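Long-range contacts in probable zinc protease PqqL (Escherichia coli, PDB 6OFT), which probably cleaves peptides in the periplasm as a zinc-dependent M16-family protease, this chain being its first half: residues A[30-35]-A[201-206]; A[240-245]-A[430-435]; A[259-264]-A[425-430]. All blocks are in the same frame, centred on the assembly; numbering follows the deposited sequence.

Interaction 1 (A[30-35]-A[201-206])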
loop_
_atom_site.group_PDB
_atom_site.type_symbol
_atom_site.label_atom_id
_atom_site.label_comp_id
_atom_site.label_asym_id
_atom_site.label_seq_id
_atom_site.Cartn_x
_atom_site.Cartn_y
_atom_site.Cartn_z
ATOM N N ASP A 30 25.694 7.121 8.354
ATOM C CA ASP A 30 25.467 8.513 8.763
ATOM C C ASP A 30 24.248 9.156 8.109
ATOM O O ASP A 30 24.200 10.378 7.971
ATOM C CB ASP A 30 26.729 9.377 8.553
ATOM C CG ASP A 30 27.952 8.823 9.231
ATOM O OD1 ASP A 30 27.849 8.449 10.424
ATOM O OD2 ASP A 30 29.018 8.764 8.571
ATOM N N GLN A 31 23.253 8.336 7.751
ATOM C CA GLN A 31 22.005 8.800 7.181
ATOM C C GLN A 31 20.867 8.421 8.121
ATOM O O GLN A 31 20.926 7.380 8.764
ATOM C CB GLN A 31 21.769 8.225 5.770
ATOM C CG GLN A 31 20.670 8.978 4.973
ATOM C CD GLN A 31 21.078 10.344 4.450
ATOM O OE1 GLN A 31 22.249 10.727 4.451
ATOM N NE2 GLN A 31 20.117 11.110 3.964
ATOM N N VAL A 32 19.850 9.291 8.212
ATOM C CA VAL A 32 18.655 9.078 9.025
ATOM C C VAL A 32 17.412 9.582 8.285
ATOM O O VAL A 32 17.471 10.581 7.576
ATOM C CB VAL A 32 18.791 9.718 10.442
ATOM C CG1 VAL A 32 18.802 11.249 10.378
ATOM C CG2 VAL A 32 17.699 9.221 11.388
ATOM N N ASN A 33 16.298 8.872 8.458
ATOM C CA ASN A 33 14.987 9.247 7.975
ATOM C C ASN A 33 14.211 9.678 9.195
ATOM O O ASN A 33 14.254 9.009 10.240
ATOM C CB ASN A 33 14.285 8.084 7.283
ATOM C CG ASN A 33 14.692 7.884 5.854
ATOM O OD1 ASN A 33 15.440 8.674 5.268
ATOM N ND2 ASN A 33 14.229 6.797 5.271
ATOM N N LEU A 34 13.582 10.847 9.093
ATOM C CA LEU A 34 12.739 11.412 10.145
ATOM C C LEU A 34 11.390 11.618 9.493
ATOM O O LEU A 34 11.285 12.392 8.536
ATOM C CB LEU A 34 13.303 12.741 10.695
ATOM C CG LEU A 34 14.734 12.745 11.254
ATOM C CD1 LEU A 34 15.146 14.152 11.632
ATOM C CD2 LEU A 34 14.880 11.814 12.481
ATOM N N TRP A 35 10.391 10.821 9.911
ATOM C CA TRP A 35 9.051 10.887 9.345
ATOM C C TRP A 35 8.039 11.184 10.424
ATOM O O TRP A 35 8.014 10.492 11.448
ATOM C CB TRP A 35 8.633 9.549 8.678
ATOM C CG TRP A 35 9.305 9.147 7.390
ATOM C CD1 TRP A 35 10.480 9.625 6.869
ATOM C CD2 TRP A 35 8.884 8.088 6.522
ATOM N NE1 TRP A 35 10.777 8.972 5.692
ATOM C CE2 TRP A 35 9.818 8.015 5.461
ATOM C CE3 TRP A 35 7.805 7.181 6.544
ATOM C CZ2 TRP A 35 9.724 7.049 4.445
ATOM C CZ3 TRP A 35 7.685 6.256 5.510
ATOM C CH2 TRP A 35 8.629 6.205 4.472
ATOM N N PHE A 201 6.105 9.704 15.521
ATOM C CA PHE A 201 7.345 10.221 14.952
ATOM C C PHE A 201 8.273 9.003 14.743
ATOM O O PHE A 201 8.534 8.262 15.695
ATOM C CB PHE A 201 7.998 11.295 15.870
ATOM C CG PHE A 201 9.101 12.020 15.135
ATOM C CD1 PHE A 201 8.804 12.958 14.157
ATOM C CD2 PHE A 201 10.437 11.728 15.388
ATOM C CE1 PHE A 201 9.823 13.579 13.426
ATOM C CE2 PHE A 201 11.451 12.367 14.672
ATOM C CZ PHE A 201 11.133 13.284 13.692
ATOM N N ILE A 202 8.722 8.773 13.493
ATOM C CA ILE A 202 9.547 7.619 13.101
ATOM C C ILE A 202 11.001 8.019 12.781
ATOM O O ILE A 202 11.231 8.863 11.926
ATOM C CB ILE A 202 8.852 6.855 11.930
ATOM C CG1 ILE A 202 7.415 6.409 12.323
ATOM C CG2 ILE A 202 9.694 5.667 11.429
ATOM C CD1 ILE A 202 6.526 6.002 11.155
ATOM N N VAL A 203 11.969 7.397 13.473
ATOM C CA VAL A 203 13.413 7.645 13.289
ATOM C C VAL A 203 14.055 6.334 12.807
ATOM O O VAL A 203 14.050 5.362 13.544
ATOM C CB VAL A 203 14.075 8.177 14.609
ATOM C CG1 VAL A 203 15.583 8.373 14.453
ATOM C CG2 VAL A 203 13.418 9.470 15.091
ATOM N N VAL A 204 14.575 6.293 11.563
ATOM C CA VAL A 204 15.218 5.083 11.014
ATOM C C VAL A 204 16.564 5.507 10.438
ATOM O O VAL A 204 16.622 6.316 9.507
ATOM C CB VAL A 204 14.359 4.305 9.958
ATOM C CG1 VAL A 204 15.026 2.972 9.574
ATOM C CG2 VAL A 204 12.935 4.051 10.452
ATOM N N GLY A 205 17.639 4.958 10.982
ATOM C CA GLY A 205 18.941 5.339 10.477
ATOM C C GLY A 205 20.041 5.256 11.492
ATOM O O GLY A 205 19.869 4.685 12.573
ATOM N N ASP A 206 21.191 5.832 11.114
ATOM C CA ASP A 206 22.467 5.758 11.818
ATOM C C ASP A 206 22.612 6.714 12.999
ATOM O O ASP A 206 23.461 7.601 12.997
ATOM C CB ASP A 206 23.606 5.937 10.800
ATOM C CG ASP A 206 24.888 5.264 11.224
ATOM O OD1 ASP A 206 24.872 4.542 12.253
ATOM O OD2 ASP A 206 25.904 5.449 10.535
HETATM O O HOH W 1 26.082 8.222 12.541
#
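Asp30 and Asp206 meet where strand 31-38 begins and strand 199-205 ends. The backbone N of Asp30 gives a nearly straight bond to OD2 of Asp206, 2.8 Å long, on the anti lone pair, the side away from the other carboxylate oxygen. The Asp206 carboxylate reaches it because CG stands anti to its own backbone N (chi1 -153°). The two carboxylates then lie side by side with planes 16° apart, and Asp30 OD1 comes 3.6 Å from Asp206 OD2, a like-charge approach that would probably disfavour both being fully ionised. A water bridges the same end, donating to Asp30 OD1 and to the backbone O of Asp206. Further in, the Asp206 N bonds to the Gln31 O. Strands 31-38 and 199-205 run antiparallel here inside the six-stranded mixed sheet of the first M16-type domain, and the paired N-H and C=O groups of Asn33 with Val204 and of Trp35 with Ile202 satisfy one another. On their other side the backbones of Val32 and Leu34 bond to Leu102 and Val100 of strand 96-103. Gly205 faces Val32 with only 4.0 Å between their CA atoms; a CB at that position would run into Gln31 O. Asn33 has its amide used outside the pair, OD1 by Ser101 and ND2 by Thr382 of helix 378-391, while Gln31 NE2 also bonds to Ser101. Leu34 CD2 touches Val203 CG2 at 3.8 Å, Phe201 CZ lies 3.7 Å from Leu34 CB, and helix 107-122 packs over them, its Phe117 edge-to-face with Phe201.

Interaction 2 (A[240-245]-A[430-435])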
loop_
_atom_site.group_PDB
_atom_site.type_symbol
_atom_site.label_atom_id
_atom_site.label_comp_id
_atom_site.label_asym_id
_atom_site.label_seq_id
_atom_site.Cartn_x
_atom_site.Cartn_y
_atom_site.Cartn_z
ATOM N N ASN A 240 -22.165 -9.320 -3.503
ATOM C CA ASN A 240 -22.401 -10.687 -3.965
ATOM C C ASN A 240 -23.022 -10.743 -5.361
ATOM O O ASN A 240 -24.125 -11.254 -5.556
ATOM C CB ASN A 240 -23.217 -11.450 -2.915
ATOM C CG ASN A 240 -22.482 -11.463 -1.591
ATOM O OD1 ASN A 240 -21.252 -11.548 -1.543
ATOM N ND2 ASN A 240 -23.201 -11.322 -0.499
ATOM N N HIS A 241 -22.266 -10.223 -6.332
ATOM C CA HIS A 241 -22.631 -10.113 -7.735
ATOM C C HIS A 241 -21.373 -10.192 -8.567
ATOM O O HIS A 241 -20.357 -9.586 -8.214
ATOM C CB HIS A 241 -23.313 -8.754 -8.009
ATOM C CG HIS A 241 -24.650 -8.598 -7.350
ATOM N ND1 HIS A 241 -24.837 -7.722 -6.286
ATOM C CD2 HIS A 241 -25.823 -9.220 -7.618
ATOM C CE1 HIS A 241 -26.111 -7.843 -5.946
ATOM N NE2 HIS A 241 -26.744 -8.732 -6.718
ATOM N N LEU A 242 -21.446 -10.936 -9.638
ATOM C CA LEU A 242 -20.327 -11.070 -10.589
ATOM C C LEU A 242 -20.414 -9.926 -11.602
ATOM O O LEU A 242 -21.443 -9.833 -12.259
ATOM C CB LEU A 242 -20.455 -12.414 -11.297
ATOM C CG LEU A 242 -19.356 -12.715 -12.307
ATOM C CD1 LEU A 242 -17.991 -12.670 -11.644
ATOM C CD2 LEU A 242 -19.592 -14.041 -13.006
ATOM N N ARG A 243 -19.378 -9.135 -11.739
ATOM C CA ARG A 243 -19.363 -8.012 -12.673
ATOM C C ARG A 243 -18.401 -8.226 -13.816
ATOM O O ARG A 243 -17.555 -9.118 -13.758
ATOM C CB ARG A 243 -19.060 -6.687 -11.952
ATOM C CG ARG A 243 -20.105 -6.275 -10.944
ATOM C CD ARG A 243 -19.381 -5.817 -9.710
ATOM N NE ARG A 243 -19.369 -6.852 -8.699
ATOM C CZ ARG A 243 -18.509 -6.918 -7.688
ATOM N NH1 ARG A 243 -17.562 -6.000 -7.551
ATOM N NH2 ARG A 243 -18.583 -7.906 -6.816
ATOM N N PHE A 244 -18.546 -7.417 -14.878
ATOM C CA PHE A 244 -17.719 -7.528 -16.078
ATOM C C PHE A 244 -17.328 -6.151 -16.554
ATOM O O PHE A 244 -18.175 -5.263 -16.594
ATOM C CB PHE A 244 -18.488 -8.262 -17.200
ATOM C CG PHE A 244 -18.752 -9.724 -16.939
ATOM C CD1 PHE A 244 -19.878 -10.129 -16.226
ATOM C CD2 PHE A 244 -17.904 -10.701 -17.445
ATOM C CE1 PHE A 244 -20.110 -11.475 -15.961
ATOM C CE2 PHE A 244 -18.148 -12.056 -17.198
ATOM C CZ PHE A 244 -19.251 -12.433 -16.457
ATOM N N ASN A 245 -16.061 -5.976 -16.946
ATOM C CA ASN A 245 -15.565 -4.690 -17.447
ATOM C C ASN A 245 -14.546 -4.849 -18.569
ATOM O O ASN A 245 -13.771 -5.802 -18.580
ATOM C CB ASN A 245 -14.912 -3.880 -16.307
ATOM C CG ASN A 245 -14.727 -2.413 -16.632
ATOM O OD1 ASN A 245 -15.384 -1.861 -17.505
ATOM N ND2 ASN A 245 -13.827 -1.751 -15.944
ATOM N N ALA A 430 -16.887 -10.847 -7.072
ATOM C CA ALA A 430 -15.902 -10.991 -8.155
ATOM C C ALA A 430 -16.205 -10.173 -9.410
ATOM O O ALA A 430 -17.346 -9.804 -9.572
ATOM C CB ALA A 430 -15.734 -12.437 -8.517
ATOM N N PHE A 431 -15.186 -9.937 -10.228
ATOM C CA PHE A 431 -15.372 -9.273 -11.506
ATOM C C PHE A 431 -14.321 -9.693 -12.533
ATOM O O PHE A 431 -13.145 -9.862 -12.192
ATOM C CB PHE A 431 -15.484 -7.735 -11.380
ATOM C CG PHE A 431 -14.246 -6.974 -10.968
ATOM C CD1 PHE A 431 -14.016 -6.655 -9.628
ATOM C CD2 PHE A 431 -13.349 -6.502 -11.924
ATOM C CE1 PHE A 431 -12.899 -5.901 -9.254
ATOM C CE2 PHE A 431 -12.217 -5.768 -11.546
ATOM C CZ PHE A 431 -12.011 -5.453 -10.218
ATOM N N TRP A 432 -14.776 -9.869 -13.759
ATOM C CA TRP A 432 -13.929 -10.169 -14.935
ATOM C C TRP A 432 -13.500 -8.853 -15.564
ATOM O O TRP A 432 -14.316 -7.974 -15.655
ATOM C CB TRP A 432 -14.670 -11.019 -15.963
ATOM C CG TRP A 432 -14.765 -12.451 -15.567
ATOM C CD1 TRP A 432 -15.812 -13.049 -14.961
ATOM C CD2 TRP A 432 -13.754 -13.453 -15.716
ATOM N NE1 TRP A 432 -15.526 -14.354 -14.734
ATOM C CE2 TRP A 432 -14.273 -14.636 -15.176
ATOM C CE3 TRP A 432 -12.473 -13.471 -16.258
ATOM C CZ2 TRP A 432 -13.555 -15.825 -15.158
ATOM C CZ3 TRP A 432 -11.768 -14.642 -16.242
ATOM C CH2 TRP A 432 -12.295 -15.803 -15.688
ATOM N N GLU A 433 -12.271 -8.755 -15.985
ATOM C CA GLU A 433 -11.803 -7.536 -16.612
ATOM C C GLU A 433 -10.876 -7.796 -17.791
ATOM O O GLU A 433 -9.939 -8.578 -17.685
ATOM C CB GLU A 433 -11.104 -6.659 -15.566
ATOM C CG GLU A 433 -10.673 -5.295 -16.071
ATOM C CD GLU A 433 -9.626 -4.704 -15.159
ATOM O OE1 GLU A 433 -10.015 -4.036 -14.175
ATOM O OE2 GLU A 433 -8.422 -4.943 -15.398
ATOM N N GLN A 434 -11.123 -7.097 -18.896
ATOM C CA GLN A 434 -10.275 -7.148 -20.075
ATOM C C GLN A 434 -9.727 -5.769 -20.355
ATOM O O GLN A 434 -10.421 -4.780 -20.154
ATOM C CB GLN A 434 -11.017 -7.693 -21.298
ATOM C CG GLN A 434 -11.061 -9.220 -21.309
ATOM C CD GLN A 434 -12.065 -9.763 -22.282
ATOM O OE1 GLN A 434 -11.725 -10.454 -23.242
ATOM N NE2 GLN A 434 -13.327 -9.478 -22.047
ATOM N N MET A 435 -8.485 -5.709 -20.829
ATOM C CA MET A 435 -7.820 -4.457 -21.172
ATOM C C MET A 435 -7.461 -4.506 -22.637
ATOM O O MET A 435 -6.897 -5.500 -23.091
ATOM C CB MET A 435 -6.594 -4.238 -20.282
ATOM C CG MET A 435 -6.970 -3.801 -18.885
ATOM S SD MET A 435 -5.578 -3.651 -17.748
ATOM C CE MET A 435 -4.710 -2.189 -18.455
HETATM O O HOH W 2 -14.319 -8.508 -19.458
HETATM O O HOH W 3 -12.514 -3.126 -13.873
#
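A parallel strand pair forms one margin of the five-stranded mixed sheet of the second M16-type domain: outermost strand 242-248 lies against strand 430-436, which carries the sheet on to strand 256-264. Arg243 N bonds to Ala430 O, and Arg243 O accepts from Trp432 N; Asn245 then repeats the pattern, its N on Trp432 O and its O taking Gln434 N. On the face of Phe244 and Trp432 the two aromatic side chains lie side by side and point the same way. Their planes are 15° apart but slid, with 5.1 Å between the centroids of the Phe244 ring and the Trp432 five-membered ring, so overlap is slight and contact falls on Phe244 CE2 and Trp432 CD1, 3.4 Å apart. Leu242 CD1 reaches Ala430 CB at 3.9 Å, and Ile451 of helix 448-459 packs against both aromatic residues. On the other face, the Arg243 chain bends at chi2 and chi3, bringing NE back to the residue two before it: NE and NH2 both donate to His241 O, at 2.9 and 2.8 Å, with that oxygen close to the guanidinium plane. Ala430 O sits over one face of the same group. Asp429 and Glu239 add salt bridges to it. A water accepts from Asn245 ND2 and donates to Glu433 OE1, whose carboxylate is also held by Arg156 and Arg323. The contact thus has an apolar, aromatic face and one where charged and polar groups mix with Phe431; the acidic partners probably balance the charge of Arg243 and, with the grip on His241 O, fix its guanidinium's orientation.

Interaction 3 (A[259-264]-A[425-430]). With GOL (glycerol), chain C.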
loop_
_atom_site.group_PDB
_atom_site.type_symbol
_atom_site.label_atom_id
_atom_site.label_comp_id
_atom_site.label_asym_id
_atom_site.label_seq_id
_atom_site.Cartn_x
_atom_site.Cartn_y
_atom_site.Cartn_z
ATOM N N LEU A 259 -9.282 -12.005 -13.561
ATOM C CA LEU A 259 -10.411 -12.293 -12.644
ATOM C C LEU A 259 -10.026 -11.734 -11.268
ATOM O O LEU A 259 -8.958 -12.081 -10.806
ATOM C CB LEU A 259 -10.675 -13.791 -12.558
ATOM C CG LEU A 259 -11.694 -14.215 -11.506
ATOM C CD1 LEU A 259 -13.027 -13.541 -11.726
ATOM C CD2 LEU A 259 -11.880 -15.715 -11.487
ATOM N N TYR A 260 -10.834 -10.857 -10.706
ATOM C CA TYR A 260 -10.606 -10.233 -9.408
ATOM C C TYR A 260 -11.613 -10.753 -8.398
ATOM O O TYR A 260 -12.807 -10.793 -8.691
ATOM C CB TYR A 260 -10.808 -8.714 -9.507
ATOM C CG TYR A 260 -9.688 -7.932 -10.165
ATOM C CD1 TYR A 260 -9.552 -7.904 -11.551
ATOM C CD2 TYR A 260 -8.833 -7.131 -9.410
ATOM C CE1 TYR A 260 -8.555 -7.148 -12.167
ATOM C CE2 TYR A 260 -7.824 -6.379 -10.015
ATOM C CZ TYR A 260 -7.668 -6.417 -11.392
ATOM O OH TYR A 260 -6.671 -5.686 -11.995
ATOM N N TYR A 261 -11.128 -11.127 -7.246
ATOM C CA TYR A 261 -11.967 -11.534 -6.101
ATOM C C TYR A 261 -11.773 -10.468 -5.012
ATOM O O TYR A 261 -10.693 -9.943 -4.941
ATOM C CB TYR A 261 -11.577 -12.916 -5.580
ATOM C CG TYR A 261 -11.971 -14.087 -6.438
ATOM C CD1 TYR A 261 -13.264 -14.563 -6.453
ATOM C CD2 TYR A 261 -11.044 -14.738 -7.222
ATOM C CE1 TYR A 261 -13.641 -15.640 -7.226
ATOM C CE2 TYR A 261 -11.400 -15.822 -7.999
ATOM C CZ TYR A 261 -12.704 -16.270 -8.009
ATOM O OH TYR A 261 -13.084 -17.331 -8.761
ATOM N N ARG A 262 -12.775 -10.141 -4.233
ATOM C CA ARG A 262 -12.648 -9.169 -3.148
ATOM C C ARG A 262 -12.959 -9.918 -1.862
ATOM O O ARG A 262 -13.917 -10.681 -1.809
ATOM C CB ARG A 262 -13.576 -7.952 -3.320
ATOM C CG ARG A 262 -13.411 -7.176 -4.640
ATOM C CD ARG A 262 -14.080 -5.802 -4.591
ATOM N NE ARG A 262 -15.387 -5.844 -3.926
ATOM C CZ ARG A 262 -15.860 -4.895 -3.126
ATOM N NH1 ARG A 262 -15.156 -3.787 -2.907
ATOM N NH2 ARG A 262 -17.042 -5.038 -2.544
ATOM N N LEU A 263 -12.133 -9.730 -0.838
ATOM C CA LEU A 263 -12.310 -10.478 0.418
ATOM C C LEU A 263 -11.726 -9.729 1.620
ATOM O O LEU A 263 -10.823 -8.910 1.422
ATOM C CB LEU A 263 -11.651 -11.883 0.291
ATOM C CG LEU A 263 -10.126 -11.950 0.053
ATOM C CD1 LEU A 263 -9.549 -13.217 0.625
ATOM C CD2 LEU A 263 -9.777 -11.861 -1.436
ATOM N N PRO A 264 -12.144 -10.054 2.869
ATOM C CA PRO A 264 -11.542 -9.382 4.037
ATOM C C PRO A 264 -10.034 -9.550 4.111
ATOM O O PRO A 264 -9.482 -10.558 3.646
ATOM C CB PRO A 264 -12.227 -10.066 5.231
ATOM C CG PRO A 264 -13.534 -10.538 4.692
ATOM C CD PRO A 264 -13.212 -10.991 3.293
ATOM N N ARG A 425 -12.948 -19.653 -4.739
ATOM C CA ARG A 425 -13.657 -19.887 -6.016
ATOM C C ARG A 425 -15.186 -19.815 -5.839
ATOM O O ARG A 425 -15.854 -19.665 -6.830
ATOM C CB ARG A 425 -13.157 -21.188 -6.649
ATOM C CG ARG A 425 -11.700 -21.158 -7.077
ATOM C CD ARG A 425 -11.502 -20.322 -8.317
ATOM N NE ARG A 425 -11.806 -21.086 -9.503
ATOM C CZ ARG A 425 -12.098 -20.571 -10.679
ATOM N NH1 ARG A 425 -12.116 -19.268 -10.856
ATOM N NH2 ARG A 425 -12.366 -21.364 -11.679
ATOM N N LYS A 426 -15.718 -19.941 -4.643
ATOM C CA LYS A 426 -17.172 -19.829 -4.406
ATOM C C LYS A 426 -17.501 -18.376 -4.024
ATOM O O LYS A 426 -18.649 -18.092 -3.814
ATOM C CB LYS A 426 -17.564 -20.732 -3.239
ATOM C CG LYS A 426 -17.614 -22.222 -3.512
ATOM C CD LYS A 426 -17.967 -22.635 -4.910
ATOM C CE LYS A 426 -18.188 -24.131 -5.052
ATOM N NZ LYS A 426 -19.533 -24.455 -5.580
ATOM N N ASN A 427 -16.516 -17.508 -3.925
ATOM C CA ASN A 427 -16.724 -16.098 -3.515
ATOM C C ASN A 427 -17.508 -15.348 -4.605
ATOM O O ASN A 427 -17.021 -15.232 -5.705
ATOM C CB ASN A 427 -15.403 -15.476 -3.067
ATOM C CG ASN A 427 -15.450 -14.033 -2.652
ATOM O OD1 ASN A 427 -16.460 -13.382 -2.764
ATOM N ND2 ASN A 427 -14.329 -13.536 -2.169
ATOM N N GLN A 428 -18.676 -14.873 -4.254
ATOM C CA GLN A 428 -19.602 -14.148 -5.149
ATOM C C GLN A 428 -19.142 -12.702 -5.444
ATOM O O GLN A 428 -19.661 -12.075 -6.366
ATOM C CB GLN A 428 -21.004 -14.104 -4.529
ATOM C CG GLN A 428 -21.580 -15.447 -4.108
ATOM C CD GLN A 428 -22.859 -15.229 -3.346
ATOM O OE1 GLN A 428 -23.940 -15.130 -3.927
ATOM N NE2 GLN A 428 -22.764 -15.134 -2.028
ATOM N N ASP A 429 -18.196 -12.173 -4.655
ATOM C CA ASP A 429 -17.703 -10.823 -4.847
ATOM C C ASP A 429 -16.523 -10.852 -5.805
ATOM O O ASP A 429 -15.363 -10.887 -5.405
ATOM C CB ASP A 429 -17.434 -10.118 -3.495
ATOM C CG ASP A 429 -17.248 -8.622 -3.578
ATOM O OD1 ASP A 429 -17.420 -7.945 -2.536
ATOM O OD2 ASP A 429 -16.906 -8.117 -4.685
ATOM N N ALA A 430 -16.887 -10.847 -7.072
ATOM C CA ALA A 430 -15.902 -10.991 -8.155
ATOM C C ALA A 430 -16.205 -10.173 -9.410
ATOM O O ALA A 430 -17.346 -9.804 -9.572
ATOM C CB ALA A 430 -15.734 -12.437 -8.517
HETATM C C1 GOL C . -16.242 -16.338 -12.090
HETATM O O1 GOL C . -16.820 -16.692 -13.286
HETATM C C2 GOL C . -16.765 -17.244 -11.004
HETATM O O2 GOL C . -16.324 -18.559 -11.321
HETATM C C3 GOL C . -16.281 -16.693 -9.678
HETATM O O3 GOL C . -15.434 -17.585 -9.056
HETATM O O HOH W 4 -16.465 -9.355 -0.420
#
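Tyr261 CG stands anti to its carbonyl carbon, and Arg425 folds at chi2 and chi3 (-73° and -83°), bends that carry CD and NE back toward the tyrosine hydroxyl. There Arg425 NH1 donates to Tyr261 OH over 3.0 Å, with the oxygen tilted from the guanidinium plane, and ring and guanidinium stand almost perpendicular. Leu259 CD2 lies at the guanidinium edge, 3.6 Å from Arg425 NH1, while Asp346 holds the NH2 by a salt bridge. The O3 of a glycerol, probably from the crystallisation liquor, also approaches Tyr261 OH at the edge of the ring. Beside it the loop between helix 414-425 and strand 430-436 reaches the sheet at its last residue, Ala430, an antiparallel non-hydrogen-bonded partner of Tyr261 in strand 256-264. An Asx turn shapes the loop: Asn427 OD1 accepts from Asp429 N, and Asn427 ND2 crosses to Arg262 O at 2.9 Å, arriving above the carbonyl plane. Arg262 N in turn bonds to Asp429 O. Arg262 then grips the Asp429 carboxylate side-on, NE to OD2 at 2.8 Å and NH2 to OD1 at 2.9 Å, both from the syn side, although the two planes are 49° apart. Asp429 OD2 also makes a salt bridge with Arg243 NH2. A water donates to both Asp429 OD1 and Arg262 O, and Arg262 NH1 goes on to the carbonyl oxygens of Leu160 and Ala162.

Overall arrangement
From the N terminus, interaction 1 comes first: strand 31-38 is joined by strand 199-205, closing a loop of 165 residues that includes strands 87-91 and 96-103 of the same sheet. Only after that does the chain enter the second sheet, at strand 242-248. Interaction 2 spans from there to strand 430-436, and interaction 3, from strand 256-264 back to 425-430, nests inside it. These two share Ala430 and are further joined by the salt bridge from Arg243 to Asp429; their centres lie about 10 Å apart. Interaction 1 sits about 40 Å or more from both, centre to centre, across the chain's middle.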